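Local coordinates for protein lysin (Enterococcus phage IMEEF1, PDB 6IST) that probably degrades the peptidoglycan of enterococcal cell walls as a phage endolysin, through a CHAP-family cysteine peptidase domain that also binds calcium, at residues Q71-G75 against V135-Y140; V77-G81 against F104-D108; I170-K176 against N214-H220; G188-Y192 against E229-V235. All blocks are in the same frame, centred on the assembly; numbering follows the deposited sequence.

Contact 1 (Q71-G75 against V135-Y140); sequences QIKAG and VIRPPY
The loop holding Gln71 and Gly75 runs at 53° to the segment of Arg137 and Tyr140, and with the CA atoms of Gly75 and Arg137 still 7.3 Å apart the two backbones are joined through side chains. Arg137 spans most of the gap. Its chain turns at the third torsion (chi3 -54°), which brings the guanidinium edge-on to the loop: NH2 donates to Gln71 O at 2.9 Å, almost in line with that C=O, while a water accepts from Arg137 NH1 at 3.0 Å and donates to the same Gln71 O. Lys73 lays CG over one guanidinium face, 3.5 Å from Arg137 NH2. The charge of Arg137 is met by Asp76, whose OD2 also receives the backbone N-H of Lys73, so one carboxylate fixes both loop and arginine. At the other end Tyr140 OH donates to Gly75 O, 2.7 Å away, the carbonyl oxygen lying in the plane of the phenol ring; Pro138 CD comes within 3.5 Å of the same Gly75 O. On the buried side, Ile72 CG1 touches Val135 CG1 at 4.2 Å. Side chains from the end of strand 132-137 and the segment after it thus hold the loop leading into strand 77-80 of the antiparallel CHAP-domain sheet.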
loop_
_atom_site.group_PDB
_atom_site.type_symbol
_atom_site.label_atom_id
_atom_site.label_comp_id
_atom_site.label_asym_id
_atom_site.label_seq_id
_atom_site.Cartn_x
_atom_site.Cartn_y
_atom_site.Cartn_z
ATOM N N GLN C 71 18.055 8.450 -27.962
ATOM C CA GLN C 71 17.959 8.301 -26.550
ATOM C C GLN C 71 16.793 7.354 -26.094
ATOM O O GLN C 71 16.684 7.100 -24.919
ATOM C CB GLN C 71 17.742 9.688 -25.887
ATOM C CG GLN C 71 18.841 10.710 -26.147
ATOM C CD GLN C 71 18.475 12.080 -25.580
ATOM O OE1 GLN C 71 17.912 12.890 -26.276
ATOM N NE2 GLN C 71 18.705 12.287 -24.288
ATOM N N ILE C 72 15.893 6.952 -27.001
ATOM C CA ILE C 72 14.679 6.214 -26.683
ATOM C C ILE C 72 15.107 4.765 -26.605
ATOM O O ILE C 72 15.866 4.294 -27.486
ATOM C CB ILE C 72 13.572 6.362 -27.738
ATOM C CG1 ILE C 72 13.072 7.819 -27.691
ATOM C CG2 ILE C 72 12.386 5.448 -27.474
ATOM C CD1 ILE C 72 12.320 8.251 -28.938
ATOM N N LYS C 73 14.684 4.121 -25.538
ATOM C CA LYS C 73 14.895 2.690 -25.333
ATOM C C LYS C 73 13.584 1.965 -25.337
ATOM O O LYS C 73 12.530 2.486 -24.910
ATOM C CB LYS C 73 15.598 2.450 -23.993
ATOM C CG LYS C 73 16.950 3.073 -23.851
ATOM C CD LYS C 73 18.029 2.347 -24.595
ATOM C CE LYS C 73 19.369 3.105 -24.474
ATOM N NZ LYS C 73 20.521 2.373 -25.094
ATOM N N ALA C 74 13.602 0.696 -25.743
ATOM C CA ALA C 74 12.412 -0.092 -25.712
ATOM C C ALA C 74 11.866 -0.188 -24.280
ATOM O O ALA C 74 12.641 -0.241 -23.314
ATOM C CB ALA C 74 12.697 -1.484 -26.264
ATOM N N GLY C 75 10.579 0.060 -24.168
ATOM C CA GLY C 75 9.830 -0.047 -22.906
ATOM C C GLY C 75 9.702 1.315 -22.205
ATOM O O GLY C 75 9.059 1.398 -21.141
ATOM N N VAL C 135 10.858 10.969 -22.266
ATOM C CA VAL C 135 10.503 9.675 -21.881
ATOM C C VAL C 135 10.425 9.532 -20.388
ATOM O O VAL C 135 11.069 10.333 -19.686
ATOM C CB VAL C 135 11.455 8.615 -22.411
ATOM C CG1 VAL C 135 11.366 8.578 -23.925
ATOM C CG2 VAL C 135 12.873 8.706 -21.866
ATOM N N ILE C 136 9.578 8.619 -19.938
ATOM C CA ILE C 136 9.688 8.041 -18.560
ATOM C C ILE C 136 10.223 6.675 -18.768
ATOM O O ILE C 136 9.686 5.906 -19.577
ATOM C CB ILE C 136 8.367 8.102 -17.811
ATOM C CG1 ILE C 136 8.117 9.530 -17.445
ATOM C CG2 ILE C 136 8.423 7.262 -16.533
ATOM C CD1 ILE C 136 6.719 9.884 -16.959
ATOM N N ARG C 137 11.345 6.402 -18.117
ATOM C CA ARG C 137 11.999 5.099 -18.189
ATOM C C ARG C 137 11.705 4.312 -16.912
ATOM O O ARG C 137 12.191 4.677 -15.831
ATOM C CB ARG C 137 13.479 5.312 -18.409
ATOM C CG ARG C 137 14.257 4.031 -18.432
ATOM C CD ARG C 137 15.533 4.256 -19.213
ATOM N NE ARG C 137 15.218 4.809 -20.541
ATOM C CZ ARG C 137 16.065 5.517 -21.307
ATOM N NH1 ARG C 137 17.314 5.739 -20.899
ATOM N NH2 ARG C 137 15.681 5.982 -22.483
ATOM N N PRO C 138 10.851 3.283 -17.004
ATOM C CA PRO C 138 10.559 2.421 -15.821
ATOM C C PRO C 138 11.821 1.605 -15.516
ATOM O O PRO C 138 12.687 1.411 -16.417
ATOM C CB PRO C 138 9.469 1.463 -16.287
ATOM C CG PRO C 138 8.876 2.123 -17.471
ATOM C CD PRO C 138 10.016 2.889 -18.143
ATOM N N PRO C 139 11.917 1.136 -14.306
ATOM C CA PRO C 139 13.052 0.287 -13.877
ATOM C C PRO C 139 12.843 -1.179 -14.292
ATOM O O PRO C 139 12.092 -1.903 -13.683
ATOM C CB PRO C 139 13.034 0.444 -12.384
ATOM C CG PRO C 139 11.640 0.712 -12.013
ATOM C CD PRO C 139 10.963 1.333 -13.201
ATOM N N TYR C 140 13.467 -1.585 -15.376
ATOM C CA TYR C 140 13.363 -2.945 -15.860
ATOM C C TYR C 140 14.552 -3.760 -15.295
ATOM O O TYR C 140 15.608 -3.197 -15.049
ATOM C CB TYR C 140 13.429 -2.954 -17.379
ATOM C CG TYR C 140 12.174 -2.415 -18.032
ATOM C CD1 TYR C 140 10.966 -3.061 -17.869
ATOM C CD2 TYR C 140 12.189 -1.235 -18.773
ATOM C CE1 TYR C 140 9.804 -2.585 -18.467
ATOM C CE2 TYR C 140 11.007 -0.746 -19.341
ATOM C CZ TYR C 140 9.814 -1.401 -19.170
ATOM O OH TYR C 140 8.613 -0.869 -19.744
HETATM O O HOH W 1 18.654 7.268 -23.069
#

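Contact 2 (V77-G81 against F104-D108); sequences VMIWG and FVSVD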
loop_
_atom_site.group_PDB
_atom_site.type_symbol
_atom_site.label_atom_id
_atom_site.label_comp_id
_atom_site.label_asym_id
_atom_site.label_seq_id
_atom_site.Cartn_x
_atom_site.Cartn_y
_atom_site.Cartn_z
ATOM N N VAL C 77 8.125 4.976 -21.696
ATOM C CA VAL C 77 6.823 5.645 -21.878
ATOM C C VAL C 77 7.160 6.972 -22.586
ATOM O O VAL C 77 7.932 7.769 -22.074
ATOM C CB VAL C 77 6.149 5.926 -20.521
ATOM C CG1 VAL C 77 4.926 6.824 -20.739
ATOM C CG2 VAL C 77 5.797 4.659 -19.764
ATOM N N MET C 78 6.599 7.219 -23.771
ATOM C CA MET C 78 6.847 8.365 -24.572
ATOM C C MET C 78 5.903 9.427 -24.190
ATOM O O MET C 78 4.710 9.185 -23.904
ATOM C CB MET C 78 6.565 8.011 -26.026
ATOM C CG MET C 78 7.406 6.921 -26.566
ATOM S SD MET C 78 9.160 7.170 -26.572
ATOM C CE MET C 78 9.251 8.906 -27.131
ATOM N N ILE C 79 6.417 10.607 -24.194
ATOM C CA ILE C 79 5.683 11.804 -23.894
ATOM C C ILE C 79 5.819 12.838 -25.001
ATOM O O ILE C 79 6.931 13.303 -25.303
ATOM C CB ILE C 79 6.206 12.407 -22.575
ATOM C CG1 ILE C 79 6.387 11.380 -21.444
ATOM C CG2 ILE C 79 5.271 13.550 -22.151
ATOM C CD1 ILE C 79 7.176 11.961 -20.302
ATOM N N TRP C 80 4.682 13.266 -25.559
ATOM C CA TRP C 80 4.605 14.382 -26.455
ATOM C C TRP C 80 4.086 15.527 -25.682
ATOM O O TRP C 80 2.994 15.394 -25.037
ATOM C CB TRP C 80 3.678 14.104 -27.552
ATOM C CG TRP C 80 4.123 13.210 -28.653
ATOM C CD1 TRP C 80 4.542 13.604 -29.919
ATOM C CD2 TRP C 80 4.197 11.768 -28.651
ATOM N NE1 TRP C 80 4.831 12.489 -30.679
ATOM C CE2 TRP C 80 4.667 11.365 -29.929
ATOM C CE3 TRP C 80 3.966 10.810 -27.714
ATOM C CZ2 TRP C 80 4.856 10.002 -30.239
ATOM C CZ3 TRP C 80 4.089 9.439 -28.033
ATOM C CH2 TRP C 80 4.566 9.084 -29.293
ATOM N N GLY C 81 4.817 16.631 -25.727
ATOM C CA GLY C 81 4.376 17.822 -24.939
ATOM C C GLY C 81 4.661 19.175 -25.531
ATOM O O GLY C 81 4.581 20.165 -24.791
ATOM N N PHE C 104 11.304 6.467 -34.377
ATOM C CA PHE C 104 11.118 5.418 -33.431
ATOM C C PHE C 104 9.746 4.751 -33.622
ATOM O O PHE C 104 8.868 5.275 -34.319
ATOM C CB PHE C 104 11.298 5.976 -31.994
ATOM C CG PHE C 104 10.218 6.960 -31.561
ATOM C CD1 PHE C 104 10.376 8.325 -31.784
ATOM C CD2 PHE C 104 9.137 6.534 -30.905
ATOM C CE1 PHE C 104 9.418 9.240 -31.420
ATOM C CE2 PHE C 104 8.126 7.429 -30.550
ATOM C CZ PHE C 104 8.303 8.775 -30.767
ATOM N N VAL C 105 9.571 3.596 -33.010
ATOM C CA VAL C 105 8.324 2.902 -33.001
ATOM C C VAL C 105 7.708 2.822 -31.605
ATOM O O VAL C 105 8.343 2.406 -30.691
ATOM C CB VAL C 105 8.502 1.495 -33.582
ATOM C CG1 VAL C 105 7.243 0.702 -33.506
ATOM C CG2 VAL C 105 8.973 1.585 -35.036
ATOM N N SER C 106 6.457 3.225 -31.470
ATOM C CA SER C 106 5.701 3.064 -30.263
ATOM C C SER C 106 4.267 2.508 -30.560
ATOM O O SER C 106 3.750 2.640 -31.684
ATOM C CB SER C 106 5.713 4.373 -29.410
ATOM O OG SER C 106 4.970 5.403 -30.059
ATOM N N VAL C 107 3.631 1.863 -29.569
ATOM C CA VAL C 107 2.247 1.435 -29.657
ATOM C C VAL C 107 1.463 2.453 -28.873
ATOM O O VAL C 107 1.841 2.765 -27.719
ATOM C CB VAL C 107 2.072 0.070 -29.054
ATOM C CG1 VAL C 107 0.638 -0.243 -28.806
ATOM C CG2 VAL C 107 2.699 -0.919 -29.977
ATOM N N ASP C 108 0.537 3.077 -29.547
ATOM C CA ASP C 108 -0.196 4.221 -29.005
ATOM C C ASP C 108 -1.669 3.993 -29.299
ATOM O O ASP C 108 -2.028 3.421 -30.339
ATOM C CB ASP C 108 0.087 5.562 -29.691
ATOM C CG ASP C 108 1.566 5.954 -29.902
ATOM O OD1 ASP C 108 2.529 5.371 -29.377
ATOM O OD2 ASP C 108 1.714 7.066 -30.496
#
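The strand of Met78 and Trp80 crosses that of Phe104, Ser106 and Asp108 at 92°, and no hydrogen bond joins the segments although both belong to one antiparallel sheet. In this CHAP fold strand 90-94 runs between them in the sheet, and the right angle is consistent with strong twist and curvature of the sheet; the side chains of strands 77-80 and 103-108 meet from opposite directions. Phe104 is the hub. Its CG stands between the backbone N and the carbonyl carbon (chi1 67°), projecting the ring toward the other strand. Met78, bent at its second and third torsions, curls its methyl over one face of that ring, CE lying 4.2 Å from the centroid in a CH-pi contact; SD, placed obliquely 4.7 Å from the Phe104 centroid, adds a Met-aromatic contact. The indole arrives at the phenyl edge instead, Trp80 CZ2 lying 3.7 Å from Phe104 CZ, with the two ring planes inclined at 44°. Farther along, Trp80 CH2 approaches the polar pair on the opposing strand: Ser106 OG meets the indole edge in its plane, at 3.8 Å from CH2. Asp108, with Cys29 and His90, fits the Cys-His-Asp arrangement expected of this peptidase family, and its OD2 takes hydrogen bonds from NE2 of His90 and of His127. The tryptophan thus packs beside a probable active-site carboxylate, whose other oxygen is held from within its own strand: Ser106 OG donates to Asp108 OD1 at 2.5 Å, on the syn side and somewhat out of the carboxylate plane.

Contact 3 (I170-K176 against N214-H220); sequences IYYKRTK and NVTTYNH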
loop_
_atom_site.group_PDB
_atom_site.type_symbol
_atom_site.label_atom_id
_atom_site.label_comp_id
_atom_site.label_asym_id
_atom_site.label_seq_id
_atom_site.Cartn_x
_atom_site.Cartn_y
_atom_site.Cartn_z
ATOM N N ILE C 170 3.120 4.359 0.090
ATOM C CA ILE C 170 3.061 5.802 -0.200
ATOM C C ILE C 170 1.918 6.026 -1.102
ATOM O O ILE C 170 1.645 5.204 -1.969
ATOM C CB ILE C 170 4.362 6.239 -0.931
ATOM C CG1 ILE C 170 5.530 6.315 0.075
ATOM C CG2 ILE C 170 4.209 7.597 -1.658
ATOM C CD1 ILE C 170 6.898 6.481 -0.507
ATOM N N TYR C 171 1.293 7.187 -0.975
ATOM C CA TYR C 171 0.257 7.632 -1.872
ATOM C C TYR C 171 0.500 9.078 -2.122
ATOM O O TYR C 171 1.214 9.755 -1.339
ATOM C CB TYR C 171 -1.179 7.344 -1.400
ATOM C CG TYR C 171 -1.613 8.114 -0.196
ATOM C CD1 TYR C 171 -2.119 9.413 -0.325
ATOM C CD2 TYR C 171 -1.474 7.572 1.074
ATOM C CE1 TYR C 171 -2.469 10.140 0.786
ATOM C CE2 TYR C 171 -1.867 8.289 2.197
ATOM C CZ TYR C 171 -2.358 9.565 2.049
ATOM O OH TYR C 171 -2.691 10.283 3.227
ATOM N N TYR C 172 -0.040 9.558 -3.236
ATOM C CA TYR C 172 0.100 10.966 -3.554
ATOM C C TYR C 172 -1.219 11.588 -3.439
ATOM O O TYR C 172 -2.232 11.008 -3.733
ATOM C CB TYR C 172 0.634 11.273 -4.928
ATOM C CG TYR C 172 1.906 10.625 -5.328
ATOM C CD1 TYR C 172 2.860 10.219 -4.419
ATOM C CD2 TYR C 172 2.203 10.486 -6.654
ATOM C CE1 TYR C 172 4.068 9.625 -4.840
ATOM C CE2 TYR C 172 3.406 9.915 -7.081
ATOM C CZ TYR C 172 4.338 9.512 -6.184
ATOM O OH TYR C 172 5.528 8.930 -6.643
ATOM N N LYS C 173 -1.192 12.871 -3.092
ATOM C CA LYS C 173 -2.471 13.629 -2.962
ATOM C C LYS C 173 -2.356 14.927 -3.784
ATOM O O LYS C 173 -1.366 15.634 -3.733
ATOM C CB LYS C 173 -2.760 13.951 -1.485
ATOM C CG LYS C 173 -3.920 14.906 -1.200
ATOM C CD LYS C 173 -3.942 15.300 0.280
ATOM C CE LYS C 173 -5.224 16.107 0.576
ATOM N NZ LYS C 173 -5.460 16.337 2.027
ATOM N N ARG C 174 -3.342 15.151 -4.620
ATOM C CA ARG C 174 -3.435 16.356 -5.434
ATOM C C ARG C 174 -4.285 17.314 -4.626
ATOM O O ARG C 174 -5.444 17.040 -4.354
ATOM C CB ARG C 174 -4.129 16.018 -6.763
ATOM C CG ARG C 174 -4.153 17.150 -7.757
ATOM C CD ARG C 174 -2.786 17.439 -8.283
ATOM N NE ARG C 174 -2.805 18.459 -9.306
ATOM C CZ ARG C 174 -1.719 19.054 -9.792
ATOM N NH1 ARG C 174 -0.496 18.758 -9.322
ATOM N NH2 ARG C 174 -1.856 19.978 -10.753
ATOM N N THR C 175 -3.693 18.402 -4.202
ATOM C CA THR C 175 -4.347 19.301 -3.257
ATOM C C THR C 175 -5.267 20.265 -4.008
ATOM O O THR C 175 -5.079 20.462 -5.184
ATOM C CB THR C 175 -3.322 20.112 -2.467
ATOM O OG1 THR C 175 -2.516 20.856 -3.378
ATOM C CG2 THR C 175 -2.423 19.182 -1.649
ATOM N N LYS C 176 -6.227 20.843 -3.305
ATOM C CA LYS C 176 -7.124 21.911 -3.835
ATOM C C LYS C 176 -6.347 22.977 -4.568
ATOM O O LYS C 176 -6.751 23.424 -5.606
ATOM C CB LYS C 176 -7.840 22.653 -2.694
ATOM C CG LYS C 176 -9.293 22.296 -2.436
ATOM C CD LYS C 176 -10.148 23.485 -1.955
ATOM C CE LYS C 176 -9.473 24.490 -0.999
ATOM N NZ LYS C 176 -8.840 23.933 0.239
ATOM N N ASN C 214 2.816 0.016 -4.561
ATOM C CA ASN C 214 1.781 0.738 -5.323
ATOM C C ASN C 214 1.882 2.232 -5.113
ATOM O O ASN C 214 1.933 2.695 -3.983
ATOM C CB ASN C 214 0.355 0.376 -4.862
ATOM C CG ASN C 214 -0.765 1.103 -5.653
ATOM O OD1 ASN C 214 -1.115 2.308 -5.402
ATOM N ND2 ASN C 214 -1.388 0.361 -6.561
ATOM N N VAL C 215 1.704 2.965 -6.175
ATOM C CA VAL C 215 1.641 4.433 -6.111
ATOM C C VAL C 215 0.470 4.923 -6.905
ATOM O O VAL C 215 0.364 4.681 -8.107
ATOM C CB VAL C 215 2.927 5.052 -6.664
ATOM C CG1 VAL C 215 2.802 6.562 -6.764
ATOM C CG2 VAL C 215 4.093 4.729 -5.766
ATOM N N THR C 216 -0.442 5.597 -6.227
ATOM C CA THR C 216 -1.610 6.138 -6.860
ATOM C C THR C 216 -1.702 7.598 -6.361
ATOM O O THR C 216 -1.318 7.867 -5.228
ATOM C CB THR C 216 -2.861 5.328 -6.392
ATOM O OG1 THR C 216 -2.706 3.929 -6.736
ATOM C CG2 THR C 216 -4.125 5.798 -7.006
ATOM N N THR C 217 -2.339 8.421 -7.155
ATOM C CA THR C 217 -2.656 9.813 -6.767
ATOM C C THR C 217 -4.143 9.937 -6.516
ATOM O O THR C 217 -4.992 9.529 -7.360
ATOM C CB THR C 217 -2.286 10.746 -7.906
ATOM O OG1 THR C 217 -0.887 10.639 -8.159
ATOM C CG2 THR C 217 -2.560 12.188 -7.599
ATOM N N TYR C 218 -4.512 10.582 -5.394
ATOM C CA TYR C 218 -5.922 10.834 -5.082
ATOM C C TYR C 218 -6.188 12.317 -5.113
ATOM O O TYR C 218 -5.388 13.103 -4.589
ATOM C CB TYR C 218 -6.207 10.338 -3.645
ATOM C CG TYR C 218 -6.006 8.862 -3.491
ATOM C CD1 TYR C 218 -4.724 8.364 -3.351
ATOM C CD2 TYR C 218 -7.057 7.989 -3.587
ATOM C CE1 TYR C 218 -4.513 6.978 -3.211
ATOM C CE2 TYR C 218 -6.881 6.617 -3.445
ATOM C CZ TYR C 218 -5.615 6.110 -3.283
ATOM O OH TYR C 218 -5.458 4.720 -3.168
ATOM N N ASN C 219 -7.293 12.734 -5.730
ATOM C CA ASN C 219 -7.694 14.149 -5.610
ATOM C C ASN C 219 -8.178 14.374 -4.197
ATOM O O ASN C 219 -8.658 13.485 -3.556
ATOM C CB ASN C 219 -8.831 14.523 -6.584
ATOM C CG ASN C 219 -8.385 14.449 -8.018
ATOM O OD1 ASN C 219 -7.368 15.052 -8.405
ATOM N ND2 ASN C 219 -9.113 13.674 -8.819
ATOM N N HIS C 220 -7.992 15.564 -3.698
ATOM C CA HIS C 220 -8.337 15.835 -2.331
ATOM C C HIS C 220 -9.785 15.491 -1.900
ATOM O O HIS C 220 -10.020 15.214 -0.718
ATOM C CB HIS C 220 -8.061 17.329 -2.046
ATOM C CG HIS C 220 -8.887 18.240 -2.888
ATOM N ND1 HIS C 220 -10.180 18.587 -2.553
ATOM C CD2 HIS C 220 -8.652 18.779 -4.100
ATOM C CE1 HIS C 220 -10.696 19.324 -3.513
ATOM N NE2 HIS C 220 -9.783 19.474 -4.452
HETATM O O HOH W 2 3.990 2.648 -2.109
HETATM O O HOH W 3 -0.500 4.474 -3.411
HETATM O O HOH W 4 -8.624 15.364 1.654
#
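Tyr172 receives Val215 over one face of its ring, with Thr217 at the edge: Val215 CG1 sits 3.7 Å from the ring centroid in a CH-pi contact, and Thr217 OG1 lies near the ring plane, 3.4 Å from Tyr172 CD2. At the far end the His220 ring is covered on one face by Lys176 CG, 3.6 Å from its centroid, while Arg174 O approaches at its edge. The imidazole owes this place to a first torsion of 62°, which folds it back against the turn after strand 170-174. On the sheet face of Lys173 and Tyr218, the rings of Tyr171 and Tyr218 stand with their planes at 90° but meet obliquely, Tyr171 CB lying 3.8 Å from Tyr218 CE1. Tyr171 also rests against Trp183, its ring nearly parallel to the indole. Between these groups runs a parallel ladder in the mixed sheet. Tyr172 N donates to Thr216 O at 2.9 Å, Tyr218 N to Tyr172 O and Arg174 N to Tyr218 O; the last rung, His220 N to Arg174 O, is weak. Before the ladder begins, Ile170 O and Asn214 O lie only 3.2 Å apart, two acceptors without a proton between them. A water accepts from Thr216 N and lies 2.7 Å from Ile170 O, entering where the strands part. Lys173 reaches Glu229 in a salt bridge. The chemistry therefore implies an aromatic, backbone-bonded centre, with a water bridging the backbones where they diverge, and Tyr218 OH bonded to side chains of another protein chain.

Contact 4 (G188-Y192 against E229-V235); sequences GKRIY and EAALPQV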
loop_
_atom_site.group_PDB
_atom_site.type_symbol
_atom_site.label_atom_id
_atom_site.label_comp_id
_atom_site.label_asym_id
_atom_site.label_seq_id
_atom_site.Cartn_x
_atom_site.Cartn_y
_atom_site.Cartn_z
ATOM N N GLY C 188 -0.415 2.310 10.992
ATOM C CA GLY C 188 -1.756 2.838 11.107
ATOM C C GLY C 188 -1.807 4.358 11.152
ATOM O O GLY C 188 -2.825 4.902 11.539
ATOM N N LYS C 189 -0.730 5.027 10.751
ATOM C CA LYS C 189 -0.671 6.492 10.727
ATOM C C LYS C 189 -0.282 6.977 9.320
ATOM O O LYS C 189 0.145 6.233 8.475
ATOM C CB LYS C 189 0.364 7.061 11.695
ATOM C CG LYS C 189 0.427 6.486 13.095
ATOM C CD LYS C 189 -0.882 6.587 13.793
ATOM C CE LYS C 189 -0.748 6.542 15.314
ATOM N NZ LYS C 189 0.237 5.580 15.838
ATOM N N ARG C 190 -0.433 8.249 9.096
ATOM C CA ARG C 190 -0.018 8.819 7.848
ATOM C C ARG C 190 0.948 9.983 8.076
ATOM O O ARG C 190 0.767 10.817 8.954
ATOM C CB ARG C 190 -1.197 9.163 6.975
ATOM C CG ARG C 190 -2.064 10.251 7.457
ATOM C CD ARG C 190 -3.411 10.226 6.697
ATOM N NE ARG C 190 -4.328 11.055 7.462
ATOM C CZ ARG C 190 -4.451 12.366 7.356
ATOM N NH1 ARG C 190 -3.799 13.068 6.433
ATOM N NH2 ARG C 190 -5.291 12.983 8.158
ATOM N N ILE C 191 1.996 10.028 7.295
ATOM C CA ILE C 191 3.038 11.056 7.445
ATOM C C ILE C 191 3.195 11.803 6.147
ATOM O O ILE C 191 3.409 11.187 5.151
ATOM C CB ILE C 191 4.387 10.422 7.802
ATOM C CG1 ILE C 191 4.191 9.550 9.054
ATOM C CG2 ILE C 191 5.451 11.522 7.962
ATOM C CD1 ILE C 191 5.458 8.959 9.646
ATOM N N TYR C 192 3.035 13.119 6.154
ATOM C CA TYR C 192 3.387 13.969 5.030
ATOM C C TYR C 192 4.903 13.987 4.855
ATOM O O TYR C 192 5.661 14.180 5.818
ATOM C CB TYR C 192 2.830 15.402 5.167
ATOM C CG TYR C 192 3.403 16.353 4.174
ATOM C CD1 TYR C 192 3.074 16.241 2.839
ATOM C CD2 TYR C 192 4.250 17.399 4.564
ATOM C CE1 TYR C 192 3.620 17.100 1.887
ATOM C CE2 TYR C 192 4.793 18.266 3.633
ATOM C CZ TYR C 192 4.453 18.124 2.298
ATOM O OH TYR C 192 4.930 18.937 1.343
ATOM N N GLU C 229 -7.915 9.076 5.225
ATOM C CA GLU C 229 -7.523 10.177 6.110
ATOM C C GLU C 229 -8.283 10.073 7.441
ATOM O O GLU C 229 -7.781 10.537 8.476
ATOM C CB GLU C 229 -7.751 11.549 5.459
ATOM C CG GLU C 229 -6.808 11.778 4.269
ATOM C CD GLU C 229 -6.932 13.156 3.651
ATOM O OE1 GLU C 229 -5.899 13.721 3.191
ATOM O OE2 GLU C 229 -8.058 13.698 3.641
ATOM N N ALA C 230 -9.463 9.486 7.425
ATOM C CA ALA C 230 -10.226 9.334 8.666
ATOM C C ALA C 230 -9.783 8.169 9.485
ATOM O O ALA C 230 -9.958 8.202 10.670
ATOM C CB ALA C 230 -11.709 9.227 8.405
ATOM N N ALA C 231 -9.306 7.108 8.858
ATOM C CA ALA C 231 -8.862 5.941 9.550
ATOM C C ALA C 231 -7.420 6.048 10.081
ATOM O O ALA C 231 -7.080 5.361 11.041
ATOM C CB ALA C 231 -9.018 4.706 8.659
ATOM N N LEU C 232 -6.566 6.857 9.449
ATOM C CA LEU C 232 -5.137 6.847 9.743
ATOM C C LEU C 232 -4.777 8.238 10.241
ATOM O O LEU C 232 -4.646 9.142 9.457
ATOM C CB LEU C 232 -4.360 6.574 8.477
ATOM C CG LEU C 232 -4.712 5.289 7.711
ATOM C CD1 LEU C 232 -4.056 5.384 6.341
ATOM C CD2 LEU C 232 -4.224 4.055 8.418
ATOM N N PRO C 233 -4.659 8.419 11.550
ATOM C CA PRO C 233 -4.319 9.769 11.997
ATOM C C PRO C 233 -2.990 10.257 11.453
ATOM O O PRO C 233 -2.062 9.482 11.257
ATOM C CB PRO C 233 -4.209 9.632 13.517
ATOM C CG PRO C 233 -4.837 8.308 13.851
ATOM C CD PRO C 233 -4.679 7.453 12.629
ATOM N N GLN C 234 -2.913 11.561 11.260
ATOM C CA GLN C 234 -1.691 12.172 10.819
ATOM C C GLN C 234 -0.694 12.271 11.953
ATOM O O GLN C 234 -1.065 12.616 13.025
ATOM C CB GLN C 234 -1.974 13.550 10.272
ATOM C CG GLN C 234 -0.683 14.198 9.831
ATOM C CD GLN C 234 -0.900 15.506 9.106
ATOM O OE1 GLN C 234 -2.009 16.000 9.053
ATOM N NE2 GLN C 234 0.166 16.063 8.556
ATOM N N VAL C 235 0.572 11.972 11.701
ATOM C CA VAL C 235 1.630 12.320 12.619
ATOM C C VAL C 235 2.720 13.063 11.877
ATOM O O VAL C 235 2.924 12.843 10.695
ATOM C CB VAL C 235 2.209 11.088 13.340
ATOM C CG1 VAL C 235 1.135 10.387 14.175
ATOM C CG2 VAL C 235 2.863 10.137 12.361
HETATM O O HOH W 5 -3.370 12.857 3.398
HETATM O O HOH W 6 2.581 14.640 8.656
#
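A single backbone bridge, formed where the chain leaves helix 223-231 and passes along the edge strand 189-192, ties Arg190 to Gln234. Arg190 N donates to Pro233 O at 3.0 Å, and Val235 N returns a bond of the same length to Arg190 O. The side chain of Arg190 then adds a third bond to the same segment: NE donates to Leu232 O at 2.8 Å, approaching that carbonyl nearly end-on although its N-H is bent to 134°. A first torsion of 67° starts the arginine toward the helix end, and an extended run from CG to NE carries it there. Its guanidinium is sandwiched between aliphatic carbons, with Glu229 CB over one face and Gln234 CB over the other, each centred on the group. In the mixed five-stranded sheet, strand 189-192 is outermost within this chain, and the segment after the helix lies along its outer side, bridged at one point. The carboxylate of Glu229 gives Arg190 only a long salt bridge, NH1 to OE1 at 3.9 Å, with the oxygen well out of the guanidinium plane; a water donates to Glu229 OE1 and accepts weakly from Arg190 NH1. The stronger partner of Glu229 is Lys173. Farther along the tail the contact turns apolar, Val235 CG2 meeting Ile191 CG1 at 3.6 Å. Near Tyr192 a second water accepts from Tyr192 N and Gln234 NE2 and donates to Val235 O, while Lys189 NZ bonds to the backbone of another protein chain.

Contacts 1 and 2 share the antiparallel CHAP sheet and touch directly: Ile72 packs on Phe104 and Met78, and contact 2 is nested within the chain loop closed by contact 1. Contact 2 is wholly buried and relies on aromatic and sulfur packing beside the probable active site, whereas contact 1, only partly buried, uses charge, water and carbonyl bonds. On the opposite side of the chain's centre, contacts 3 and 4 belong to the other, mixed sheet, where the Lys173–Glu229 salt bridge joins them. Contact 3 is a regular ladder between neighbouring strands; contact 4 is a single bridge at the sheet's edge, reinforced by an arginine side chain. Both also border other protein chains, unlike contacts 1 and 2.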